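Lmo1076 protein (PDB 3FI7) is a peptidoglycan hydrolase (autolysin Auto) of Listeria monocytogenes whose catalytic domain, the part described here, belongs to the GH73 N-acetylglucosaminidases and cleaves cell-wall glycan chains. Local coordinates at residues A[57-62]-A[118-123]. Numbering follows the deposited sequence.
Sequences AQAALE and ESLEDN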
loop_
_atom_site.group_PDB
_atom_site.type_symbol
_atom_site.label_atom_id
_atom_site.label_comp_id
_atom_site.label_asym_id
_atom_site.label_seq_id
_atom_site.Cartn_x
_atom_site.Cartn_y
_atom_site.Cartn_z
ATOM N N ALA A 57 2.465 -0.451 -3.125
ATOM C CA ALA A 57 2.158 -1.849 -3.441
ATOM C C ALA A 57 1.442 -2.538 -2.276
ATOM O O ALA A 57 0.475 -3.268 -2.480
ATOM C CB ALA A 57 3.415 -2.602 -3.807
ATOM N N GLN A 58 1.906 -2.294 -1.055
ATOM C CA GLN A 58 1.238 -2.852 0.116
ATOM C C GLN A 58 -0.190 -2.350 0.229
ATOM O O GLN A 58 -1.101 -3.131 0.502
ATOM C CB GLN A 58 1.994 -2.531 1.409
ATOM C CG GLN A 58 3.083 -3.512 1.740
ATOM C CD GLN A 58 3.461 -3.470 3.207
ATOM O OE1 GLN A 58 4.039 -2.492 3.680
ATOM N NE2 GLN A 58 3.140 -4.536 3.938
ATOM N N ALA A 59 -0.390 -1.051 0.008
ATOM C CA ALA A 59 -1.728 -0.484 0.139
ATOM C C ALA A 59 -2.681 -1.104 -0.866
ATOM O O ALA A 59 -3.819 -1.397 -0.523
ATOM C CB ALA A 59 -1.711 1.022 -0.006
ATOM N N ALA A 60 -2.211 -1.315 -2.095
ATOM C CA ALA A 60 -3.061 -1.877 -3.143
ATOM C C ALA A 60 -3.406 -3.321 -2.822
ATOM O O ALA A 60 -4.533 -3.766 -3.027
ATOM C CB ALA A 60 -2.382 -1.794 -4.507
ATOM N N LEU A 61 -2.419 -4.042 -2.310
ATOM C CA LEU A 61 -2.573 -5.456 -2.014
ATOM C C LEU A 61 -3.496 -5.696 -0.815
ATOM O O LEU A 61 -4.394 -6.536 -0.880
ATOM C CB LEU A 61 -1.195 -6.077 -1.768
ATOM C CG LEU A 61 -1.083 -7.591 -1.684
ATOM C CD1 LEU A 61 -1.542 -8.238 -2.989
ATOM C CD2 LEU A 61 0.351 -7.977 -1.357
ATOM N N GLU A 62 -3.289 -4.941 0.265
ATOM C CA GLU A 62 -4.009 -5.171 1.521
ATOM C C GLU A 62 -5.434 -4.631 1.484
ATOM O O GLU A 62 -6.289 -5.072 2.247
ATOM C CB GLU A 62 -3.257 -4.550 2.703
ATOM C CG GLU A 62 -1.821 -5.042 2.867
ATOM C CD GLU A 62 -1.748 -6.498 3.261
ATOM O OE1 GLU A 62 -2.324 -6.860 4.310
ATOM O OE2 GLU A 62 -1.108 -7.284 2.530
ATOM N N GLU A 118 -3.852 9.135 7.013
ATOM C CA GLU A 118 -3.545 8.661 8.360
ATOM C C GLU A 118 -3.347 7.143 8.369
ATOM O O GLU A 118 -2.574 6.607 9.168
ATOM C CB GLU A 118 -4.639 9.082 9.346
ATOM C CG GLU A 118 -4.682 10.587 9.629
ATOM C CD GLU A 118 -5.366 11.406 8.533
ATOM O OE1 GLU A 118 -5.196 12.642 8.526
ATOM O OE2 GLU A 118 -6.079 10.834 7.683
ATOM N N SER A 119 -4.044 6.461 7.464
ATOM C CA SER A 119 -3.891 5.019 7.284
ATOM C C SER A 119 -2.479 4.684 6.755
ATOM O O SER A 119 -1.795 3.799 7.287
ATOM C CB SER A 119 -4.984 4.497 6.341
ATOM O OG SER A 119 -4.808 3.129 6.022
ATOM N N LEU A 120 -2.039 5.404 5.724
ATOM C CA LEU A 120 -0.677 5.244 5.213
ATOM C C LEU A 120 0.359 5.555 6.295
ATOM O O LEU A 120 1.364 4.858 6.425
ATOM C CB LEU A 120 -0.436 6.128 3.986
ATOM C CG LEU A 120 -1.273 5.770 2.755
ATOM C CD1 LEU A 120 -1.384 6.960 1.798
ATOM C CD2 LEU A 120 -0.714 4.528 2.046
ATOM N N GLU A 121 0.112 6.598 7.078
ATOM C CA GLU A 121 1.060 6.974 8.119
ATOM C C GLU A 121 1.198 5.876 9.186
ATOM O O GLU A 121 2.301 5.622 9.680
ATOM C CB GLU A 121 0.698 8.319 8.752
ATOM C CG GLU A 121 1.685 8.756 9.834
ATOM C CD GLU A 121 1.824 10.269 9.949
ATOM O OE1 GLU A 121 0.890 10.990 9.528
ATOM O OE2 GLU A 121 2.869 10.736 10.463
ATOM N N ASP A 122 0.087 5.228 9.530
ATOM C CA ASP A 122 0.131 4.095 10.451
ATOM C C ASP A 122 1.022 2.977 9.931
ATOM O O ASP A 122 1.780 2.389 10.697
ATOM C CB ASP A 122 -1.271 3.554 10.763
ATOM C CG ASP A 122 -1.725 3.881 12.186
ATOM O OD1 ASP A 122 -2.575 3.129 12.721
ATOM O OD2 ASP A 122 -1.232 4.877 12.772
ATOM N N ASN A 123 0.929 2.687 8.631
ATOM C CA ASN A 123 1.778 1.672 8.013
ATOM C C ASN A 123 3.244 2.078 8.117
ATOM O O ASN A 123 4.102 1.253 8.430
ATOM C CB ASN A 123 1.365 1.420 6.551
ATOM C CG ASN A 123 2.414 0.637 5.757
ATOM O OD1 ASN A 123 3.223 1.220 5.032
ATOM N ND2 ASN A 123 2.390 -0.681 5.875
HETATM O O HOH W 1 5.077 -0.057 3.223
#
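Gln58 OE1 accepts two bonds, one from Asn123 ND2 at 3.3 Å and one from a water at 2.7 Å, and so forms the direct polar link between two helices of the lysozyme-like glucosaminidase domain, 52-63 and 116-129, in these segments. The direct bond is long but fairly straight, with 162° at the hydrogen. It is also asymmetric: OE1 lies close to the amide plane of Asn123, whereas ND2 stands above the carbonyl plane of Gln58, 55° out of it, rather than on a lone pair. The two amide planes lie 68° apart. The same water donates to Asn123 OD1 at 2.9 Å, so both ends of the Asn123 amide connect to OE1, one directly and one through the water. Asn123 keeps CG beside its carbonyl carbon, opposite the backbone N; its CB faces helix 52-63, and ND2 comes within bonding distance of OE1. At the far end of the Gln58 amide, NE2 is hydrogen-bonded to Tyr166 OH, which also bonds Glu62 OE2, consistent with NE2 at that end. The CA atoms of Ala59 and Leu120, 7.7 Å apart, bring the helices close beside the alanine, yet apolar packing between the segments is slight. Ile37 and Leu44 of helix 29-47 touch Ala59 and Leu120 respectively, and between these two residues a single methyl pair meets, Ala59 CB and Leu120 CD2 at 4.2 Å.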